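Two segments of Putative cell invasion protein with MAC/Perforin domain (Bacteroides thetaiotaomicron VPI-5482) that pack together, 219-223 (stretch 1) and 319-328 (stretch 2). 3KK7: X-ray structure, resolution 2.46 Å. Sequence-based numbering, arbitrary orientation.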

# COMPACT_ATOMS: atom_id res chain seq x y z
N GLY A 219 -10.93 -9.00 20.41
CA GLY A 219 -11.37 -8.84 21.77
C GLY A 219 -12.02 -7.50 21.99
O GLY A 219 -12.83 -7.07 21.17
N GLY A 220 -11.67 -6.87 23.11
CA GLY A 220 -12.04 -5.48 23.42
C GLY A 220 -10.78 -4.68 23.78
O GLY A 220 -9.82 -5.24 24.21
N ARG A 221 -10.79 -3.37 23.58
CA ARG A 221 -9.63 -2.55 23.91
C ARG A 221 -10.05 -1.16 24.32
O ARG A 221 -10.95 -0.60 23.70
CB ARG A 221 -8.72 -2.41 22.70
CG ARG A 221 -7.57 -1.40 22.81
CD ARG A 221 -6.73 -1.47 21.54
NE ARG A 221 -5.51 -0.66 21.61
CZ ARG A 221 -4.64 -0.55 20.61
NH1 ARG A 221 -4.83 -1.18 19.46
NH2 ARG A 221 -3.57 0.22 20.75
N ALA A 222 -9.42 -0.60 25.36
CA ALA A 222 -9.56 0.82 25.63
C ALA A 222 -8.22 1.45 25.25
O ALA A 222 -7.16 0.94 25.57
CB ALA A 222 -9.91 1.08 27.06
N SER A 223 -8.30 2.56 24.53
CA SER A 223 -7.15 3.26 23.97
C SER A 223 -7.26 4.68 24.43
O SER A 223 -8.29 5.30 24.29
CB SER A 223 -7.25 3.25 22.46
OG SER A 223 -6.19 4.00 21.91
N ASP A 319 -15.30 5.70 34.50
CA ASP A 319 -15.42 4.32 34.95
C ASP A 319 -15.68 3.45 33.72
O ASP A 319 -16.72 3.59 33.08
CB ASP A 319 -16.59 4.19 35.94
CG ASP A 319 -16.77 2.78 36.51
OD1 ASP A 319 -15.78 2.03 36.67
OD2 ASP A 319 -17.93 2.44 36.83
N LEU A 320 -14.74 2.56 33.37
CA LEU A 320 -14.97 1.63 32.28
C LEU A 320 -15.45 0.25 32.78
O LEU A 320 -15.47 -0.72 32.01
CB LEU A 320 -13.72 1.50 31.40
CG LEU A 320 -13.33 2.79 30.67
CD1 LEU A 320 -11.92 2.68 30.07
CD2 LEU A 320 -14.36 3.16 29.63
N THR A 321 -15.86 0.16 34.05
CA THR A 321 -16.20 -1.14 34.60
C THR A 321 -17.33 -1.82 33.81
O THR A 321 -17.16 -2.95 33.40
CB THR A 321 -16.46 -1.10 36.12
OG1 THR A 321 -15.28 -0.61 36.77
CG2 THR A 321 -16.79 -2.49 36.66
N PRO A 322 -18.44 -1.12 33.53
CA PRO A 322 -19.50 -1.74 32.71
C PRO A 322 -19.00 -2.21 31.36
O PRO A 322 -19.36 -3.31 30.92
CB PRO A 322 -20.53 -0.62 32.53
CG PRO A 322 -20.30 0.27 33.71
CD PRO A 322 -18.81 0.25 33.92
N TRP A 323 -18.18 -1.39 30.71
CA TRP A 323 -17.62 -1.79 29.43
C TRP A 323 -16.73 -3.05 29.55
O TRP A 323 -16.81 -3.97 28.73
CB TRP A 323 -16.83 -0.64 28.79
CG TRP A 323 -16.11 -1.07 27.61
CD1 TRP A 323 -16.60 -1.20 26.34
CD2 TRP A 323 -14.74 -1.46 27.56
NE1 TRP A 323 -15.60 -1.63 25.50
CE2 TRP A 323 -14.45 -1.80 26.22
CE3 TRP A 323 -13.73 -1.52 28.50
CZ2 TRP A 323 -13.20 -2.22 25.82
CZ3 TRP A 323 -12.49 -1.93 28.11
CH2 TRP A 323 -12.23 -2.28 26.77
N LEU A 324 -15.90 -3.10 30.59
CA LEU A 324 -15.01 -4.23 30.76
C LEU A 324 -15.85 -5.49 30.89
O LEU A 324 -15.57 -6.49 30.25
CB LEU A 324 -14.12 -4.05 31.99
CG LEU A 324 -13.12 -5.17 32.25
CD1 LEU A 324 -12.08 -5.23 31.15
CD2 LEU A 324 -12.45 -4.98 33.60
N GLN A 325 -16.90 -5.44 31.70
CA GLN A 325 -17.68 -6.64 31.92
C GLN A 325 -18.66 -6.93 30.77
O GLN A 325 -19.23 -7.99 30.71
CB GLN A 325 -18.35 -6.63 33.29
CG GLN A 325 -19.36 -5.56 33.53
CD GLN A 325 -19.71 -5.42 35.02
OE1 GLN A 325 -18.83 -5.52 35.89
NE2 GLN A 325 -20.99 -5.18 35.31
N SER A 326 -18.82 -5.99 29.84
CA SER A 326 -19.57 -6.27 28.64
C SER A 326 -18.78 -7.22 27.74
O SER A 326 -19.35 -7.90 26.87
CB SER A 326 -19.84 -4.99 27.88
OG SER A 326 -18.67 -4.60 27.15
N LEU A 327 -17.46 -7.27 27.95
CA LEU A 327 -16.57 -8.10 27.12
C LEU A 327 -16.69 -9.60 27.41
O LEU A 327 -16.10 -10.42 26.71
CB LEU A 327 -15.11 -7.65 27.28
CG LEU A 327 -14.77 -6.23 26.80
CD1 LEU A 327 -13.27 -5.88 27.06
CD2 LEU A 327 -15.14 -6.05 25.33
N ASN A 328 -17.47 -9.95 28.43
CA ASN A 328 -17.77 -11.35 28.71
C ASN A 328 -18.65 -11.97 27.65
O ASN A 328 -18.74 -13.19 27.57
CB ASN A 328 -18.44 -11.50 30.07
CG ASN A 328 -17.50 -11.17 31.22
OD1 ASN A 328 -16.33 -11.59 31.25
ND2 ASN A 328 -18.01 -10.41 32.19

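This contact is a small apolar packing of a short helix and the residues flanking it against a strand, held by van der Waals contact without a hydrogen bond between the two stretches, and it illustrates how a glycine, having no side chain, lets large side chains approach a backbone closely. The strand and the helix run roughly antiparallel, at 153°, with their axes 9.3 Å apart at closest approach. Strand alternation sets the pattern: Ala-222 points its CB toward the other stretch, a CB on Gly-220 would do the same, and Arg-221 between them points away.

Trp-323 is the centrepiece. Its indole reaches the strand backbone: Trp-323 CH2 lies 3.5 Å from Arg-221 C and 3.6 Å from Ala-222 N, while Gly-220 C sits at the ring edge, 4.0 Å from Trp-323 CZ2. Arg-221 thus takes part through its main chain although its CA-to-CB bond points away.

Leu-327 exploits the bare glycine, bringing CD2 to 3.7 Å from Gly-220 CA. An ideal CB on Gly-220 would fall 2.3 Å from Leu-327 CD2, a clash, and a tight 3.4 Å from Trp-323 CZ2. At the other end, the CB of Ala-222 touches two neighbours, lying 4.0 Å from Leu-320 CD1 and 4.1 Å from Trp-323 CH2.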